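Local atomic coordinates of DNA-binding response regulator, merR family (Colwellia psychrerythraea, PDB entry 3CNB), a protein that probably binds DNA as a response regulator, the part described here being its signal receiver domain, of CheY-like fold. Residues 13-17 with 64-68; 69-74 with 101-107. All blocks are in the same frame, centred on the assembly; numbering follows the deposited sequence.

From the N terminus, strand 10-14 is an inner strand, between 36-40 and 57-61, of a five-stranded parallel sheet and ends in the acidic loop 15-17. Contact 1 closes when the chain, having made strands 36-40 and 57-61, comes back past this loop in residues 64-68. Contact 2 opens directly afterwards: helix 69-77 starts at 69, and 69-74 meets 101-107, the end of helix 96-104 and the turn leading to strand 109-112. The two follow in series, neither nested nor crossed, with centres about 14 Å apart. Contact 1 joins the end of strand 10-14 and its following loop to the loop after strand 57-61, contact 2 a helix pair flanking the sheet; M67 SD and I72 CG1, 4.0 Å apart, link them.

Contact 1: 13-17 with 64-68; sequences IIEDD and MVGMD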
loop_
_atom_site.group_PDB
_atom_site.type_symbol
_atom_site.label_atom_id
_atom_site.label_comp_id
_atom_site.label_asym_id
_atom_site.label_seq_id
_atom_site.Cartn_x
_atom_site.Cartn_y
_atom_site.Cartn_z
ATOM N N ILE A 13 -3.966 2.260 4.026
ATOM C CA ILE A 13 -4.195 2.541 2.618
ATOM C C ILE A 13 -3.937 4.010 2.349
ATOM O O ILE A 13 -4.596 4.869 2.932
ATOM C CB ILE A 13 -5.657 2.176 2.176
ATOM C CG1 ILE A 13 -5.896 0.672 2.278
ATOM C CG2 ILE A 13 -5.969 2.667 0.741
ATOM C CD1 ILE A 13 -7.362 0.338 2.436
ATOM N N ILE A 14 -2.999 4.287 1.475
ATOM C CA ILE A 14 -2.699 5.612 1.023
ATOM C C ILE A 14 -3.262 5.868 -0.356
ATOM O O ILE A 14 -2.756 5.389 -1.317
ATOM C CB ILE A 14 -1.219 5.853 1.037
ATOM C CG1 ILE A 14 -0.678 5.792 2.452
ATOM C CG2 ILE A 14 -0.902 7.124 0.419
ATOM C CD1 ILE A 14 0.722 5.529 2.578
ATOM N N GLU A 15 -4.310 6.661 -0.430
ATOM C CA GLU A 15 -5.123 6.796 -1.621
ATOM C C GLU A 15 -6.069 8.010 -1.605
ATOM O O GLU A 15 -6.911 8.086 -0.781
ATOM C CB GLU A 15 -5.925 5.522 -1.784
ATOM C CG GLU A 15 -6.910 5.479 -2.894
ATOM C CD GLU A 15 -6.283 5.592 -4.226
ATOM O OE1 GLU A 15 -6.502 6.585 -4.872
ATOM O OE2 GLU A 15 -5.556 4.728 -4.623
ATOM N N ASP A 16 -5.951 8.932 -2.542
ATOM C CA ASP A 16 -6.834 10.090 -2.553
ATOM C C ASP A 16 -8.173 9.941 -3.219
ATOM O O ASP A 16 -9.021 10.756 -3.030
ATOM C CB ASP A 16 -6.160 11.420 -2.918
ATOM C CG ASP A 16 -5.421 11.368 -4.203
ATOM O OD1 ASP A 16 -5.474 10.326 -4.826
ATOM O OD2 ASP A 16 -4.794 12.327 -4.600
ATOM N N ASP A 17 -8.355 8.876 -3.982
ATOM C CA ASP A 17 -9.651 8.547 -4.574
ATOM C C ASP A 17 -10.521 7.902 -3.498
ATOM O O ASP A 17 -10.292 6.759 -3.113
ATOM C CB ASP A 17 -9.455 7.619 -5.775
ATOM C CG ASP A 17 -10.731 7.379 -6.580
ATOM O OD1 ASP A 17 -11.859 7.554 -6.074
ATOM O OD2 ASP A 17 -10.587 6.977 -7.752
ATOM N N MET A 64 -1.049 9.706 -5.983
ATOM C CA MET A 64 -1.635 10.625 -5.012
ATOM C C MET A 64 -1.040 11.999 -5.330
ATOM O O MET A 64 0.172 12.125 -5.554
ATOM C CB MET A 64 -1.379 10.186 -3.554
ATOM C CG MET A 64 -1.737 11.252 -2.514
ATOM S SD MET A 64 -1.671 10.820 -0.773
ATOM C CE MET A 64 -3.240 10.003 -0.668
ATOM N N VAL A 65 -1.921 12.992 -5.429
ATOM C CA VAL A 65 -1.553 14.353 -5.809
ATOM C C VAL A 65 -0.800 14.996 -4.649
ATOM O O VAL A 65 -1.275 14.981 -3.511
ATOM C CB VAL A 65 -2.817 15.183 -6.189
ATOM C CG1 VAL A 65 -2.474 16.642 -6.498
ATOM C CG2 VAL A 65 -3.531 14.548 -7.378
ATOM N N GLY A 66 0.388 15.526 -4.931
ATOM C CA GLY A 66 1.161 16.235 -3.906
ATOM C C GLY A 66 2.057 15.369 -3.029
ATOM O O GLY A 66 2.489 15.807 -1.957
ATOM N N MET A 67 2.318 14.137 -3.464
ATOM C CA MET A 67 3.350 13.310 -2.836
ATOM C C MET A 67 4.057 12.425 -3.848
ATOM O O MET A 67 3.468 11.977 -4.827
ATOM C CB MET A 67 2.833 12.508 -1.623
ATOM C CG MET A 67 2.024 11.255 -1.902
ATOM S SD MET A 67 2.117 10.026 -0.543
ATOM C CE MET A 67 1.766 8.626 -1.608
ATOM N N ASP A 68 5.337 12.190 -3.599
ATOM C CA ASP A 68 6.146 11.356 -4.450
ATOM C C ASP A 68 6.114 9.953 -3.837
ATOM O O ASP A 68 6.792 9.712 -2.855
ATOM C CB ASP A 68 7.558 11.938 -4.457
ATOM C CG ASP A 68 8.517 11.205 -5.387
ATOM O OD1 ASP A 68 9.551 11.812 -5.737
ATOM O OD2 ASP A 68 8.280 10.041 -5.754
HETATM O O HOH W 1 -3.558 14.362 -2.512
#
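The thioether end of M64 lies over the backbone just past strand 10-14, its CE 3.5 Å from E15 N, and lies as near to D16 N. Carbon against nitrogen is packing, not bonding, and D16 N is buried with no hydrogen-bond partner in the model. The M64 chain runs straight from CA to SD and then bends (chi3 -81°), which carries the methyl over to this backbone. I14 brings its CG2 branch against both methionine methyls, touching M64 CE at 3.9 Å and M67 CE at 3.7 Å; the I14 and M64 side chains cross at about a right angle.

The polar grip is a single nearly straight bond, V65 N to D16 OD2, 3.1 Å with 173° at the hydrogen. The amide meets OD2 on its syn side but 34° out of the carboxylate plane. Water 1 gives a second hold, donating to the same OD2 and to V65 O, 2.6 Å away, and so bridges the two loops. M64 to M67 make a type II beta turn, with G66 at positive phi. Beside the contact, E15 OE2 pairs with K113 and its other oxygen lies close to D61. This is the acidic end of a CheY-like receiver domain, where loops after two adjacent parallel strands gather around the probable phosphoacceptor aspartate, D61.

Contact 2: 69-74 with 101-107; sequences GFSICH and RIVALGA
L105 O accepts a hydrogen bond from water 2, 2.8 Å away, and the same water sits in the plane of the H74 ring at its edge and is hydrogen-bonded to ND1, so it bridges helix 69-77 and the turn that follows helix 96-104. Beside it L105 CD2 packs against the H74 side chain, while CD1 lies near the plane of the F70 ring at its edge, 3.4 Å from F70 O.

The guanidinium of R101 lies flat over one face of F70, planes 11° apart, with CZ 3.9 Å from the ring centroid: a cation-pi stack. The arginine chain bends at chi3 (75°) to fold its head back over the ring. Were F70 replaced by an alanine, the R101 guanidinium would probably lose its stacking surface, with a gap opening beside I102 CD1.

Deeper in, I102 CD1 touches C73 CB at 3.7 Å, and, with chi1 at -177° swinging SG away from the backbone N, C73 puts its sulfur 3.9 Å from A107 CB. I102 and A107 also meet strand 86-91. G106, with positive phi, closes off helix 96-104 through a Schellman motif. Neighbouring helices thus pack side by side on one face of the parallel sheet, as in the doubly wound alpha/beta fold of receiver domains.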
loop_
_atom_site.group_PDB
_atom_site.type_symbol
_atom_site.label_atom_id
_atom_site.label_comp_id
_atom_site.label_asym_id
_atom_site.label_seq_id
_atom_site.Cartn_x
_atom_site.Cartn_y
_atom_site.Cartn_z
ATOM N N GLY A 69 5.331 9.041 -4.430
ATOM C CA GLY A 69 5.201 7.648 -3.939
ATOM C C GLY A 69 6.495 6.849 -3.947
ATOM O O GLY A 69 6.714 5.970 -3.098
ATOM N N PHE A 70 7.372 7.157 -4.892
ATOM C CA PHE A 70 8.666 6.471 -4.993
ATOM C C PHE A 70 9.561 6.789 -3.805
ATOM O O PHE A 70 10.183 5.899 -3.201
ATOM C CB PHE A 70 9.341 6.843 -6.309
ATOM C CG PHE A 70 8.562 6.404 -7.522
ATOM C CD1 PHE A 70 8.765 5.137 -8.078
ATOM C CD2 PHE A 70 7.617 7.243 -8.094
ATOM C CE1 PHE A 70 8.031 4.726 -9.200
ATOM C CE2 PHE A 70 6.887 6.852 -9.200
ATOM C CZ PHE A 70 7.083 5.591 -9.759
ATOM N N SER A 71 9.557 8.067 -3.434
ATOM C CA SER A 71 10.295 8.580 -2.296
ATOM C C SER A 71 9.749 8.039 -0.964
ATOM O O SER A 71 10.520 7.625 -0.086
ATOM C CB SER A 71 10.214 10.124 -2.321
ATOM O OG SER A 71 11.416 10.694 -1.856
ATOM N N ILE A 72 8.421 8.072 -0.827
ATOM C CA ILE A 72 7.698 7.568 0.339
ATOM C C ILE A 72 8.004 6.074 0.556
ATOM O O ILE A 72 8.315 5.645 1.677
ATOM C CB ILE A 72 6.179 7.809 0.192
ATOM C CG1 ILE A 72 5.811 9.205 0.705
ATOM C CG2 ILE A 72 5.378 6.887 1.124
ATOM C CD1 ILE A 72 6.091 10.364 -0.178
ATOM N N CYS A 73 7.948 5.300 -0.523
ATOM C CA CYS A 73 8.295 3.867 -0.466
ATOM C C CYS A 73 9.733 3.645 -0.009
ATOM O O CYS A 73 10.003 2.815 0.858
ATOM C CB CYS A 73 8.102 3.212 -1.831
ATOM S SG CYS A 73 8.423 1.418 -1.835
ATOM N N HIS A 74 10.655 4.399 -0.596
ATOM C CA HIS A 74 12.048 4.358 -0.189
ATOM C C HIS A 74 12.217 4.693 1.290
ATOM O O HIS A 74 12.891 3.952 2.016
ATOM C CB HIS A 74 12.862 5.319 -1.052
ATOM C CG HIS A 74 14.324 5.311 -0.750
ATOM N ND1 HIS A 74 15.046 4.147 -0.601
ATOM C CD2 HIS A 74 15.204 6.326 -0.594
ATOM C CE1 HIS A 74 16.308 4.446 -0.356
ATOM N NE2 HIS A 74 16.432 5.761 -0.355
ATOM N N ARG A 101 11.204 0.652 -10.859
ATOM C CA ARG A 101 11.617 1.657 -9.867
ATOM C C ARG A 101 10.987 1.408 -8.517
ATOM O O ARG A 101 11.676 1.392 -7.501
ATOM C CB ARG A 101 11.189 3.048 -10.317
ATOM C CG ARG A 101 12.135 3.724 -11.241
ATOM C CD ARG A 101 11.698 5.167 -11.408
ATOM N NE ARG A 101 12.013 5.972 -10.238
ATOM C CZ ARG A 101 11.364 7.080 -9.895
ATOM N NH1 ARG A 101 10.342 7.514 -10.628
ATOM N NH2 ARG A 101 11.740 7.749 -8.814
ATOM N N ILE A 102 9.667 1.237 -8.493
ATOM C CA ILE A 102 9.008 1.024 -7.219
ATOM C C ILE A 102 9.472 -0.268 -6.512
ATOM O O ILE A 102 9.711 -0.282 -5.284
ATOM C CB ILE A 102 7.460 1.179 -7.305
ATOM C CG1 ILE A 102 6.884 1.551 -5.931
ATOM C CG2 ILE A 102 6.772 -0.085 -7.886
ATOM C CD1 ILE A 102 7.320 2.921 -5.396
ATOM N N VAL A 103 9.641 -1.338 -7.285
ATOM C CA VAL A 103 10.103 -2.588 -6.737
ATOM C C VAL A 103 11.537 -2.450 -6.199
ATOM O O VAL A 103 11.834 -2.903 -5.077
ATOM C CB VAL A 103 9.915 -3.769 -7.755
ATOM C CG1 VAL A 103 10.622 -5.011 -7.286
ATOM C CG2 VAL A 103 8.408 -4.047 -7.938
ATOM N N ALA A 104 12.404 -1.782 -6.956
ATOM C CA ALA A 104 13.808 -1.616 -6.526
ATOM C C ALA A 104 13.910 -0.758 -5.260
ATOM O O ALA A 104 14.849 -0.910 -4.484
ATOM C CB ALA A 104 14.620 -1.001 -7.623
ATOM N N LEU A 105 12.912 0.101 -5.050
ATOM C CA LEU A 105 12.800 0.939 -3.845
ATOM C C LEU A 105 12.207 0.228 -2.627
ATOM O O LEU A 105 12.130 0.823 -1.549
ATOM C CB LEU A 105 12.049 2.232 -4.168
ATOM C CG LEU A 105 12.913 3.188 -5.007
ATOM C CD1 LEU A 105 12.108 4.342 -5.555
ATOM C CD2 LEU A 105 14.143 3.718 -4.223
ATOM N N GLY A 106 11.814 -1.044 -2.789
ATOM C CA GLY A 106 11.343 -1.850 -1.674
ATOM C C GLY A 106 9.905 -2.374 -1.683
ATOM O O GLY A 106 9.560 -3.203 -0.848
ATOM N N ALA A 107 9.066 -1.905 -2.602
ATOM C CA ALA A 107 7.710 -2.458 -2.786
ATOM C C ALA A 107 7.775 -3.935 -3.231
ATOM O O ALA A 107 8.677 -4.303 -3.974
ATOM C CB ALA A 107 6.938 -1.640 -3.803
HETATM O O HOH W 2 14.657 1.018 -0.317
#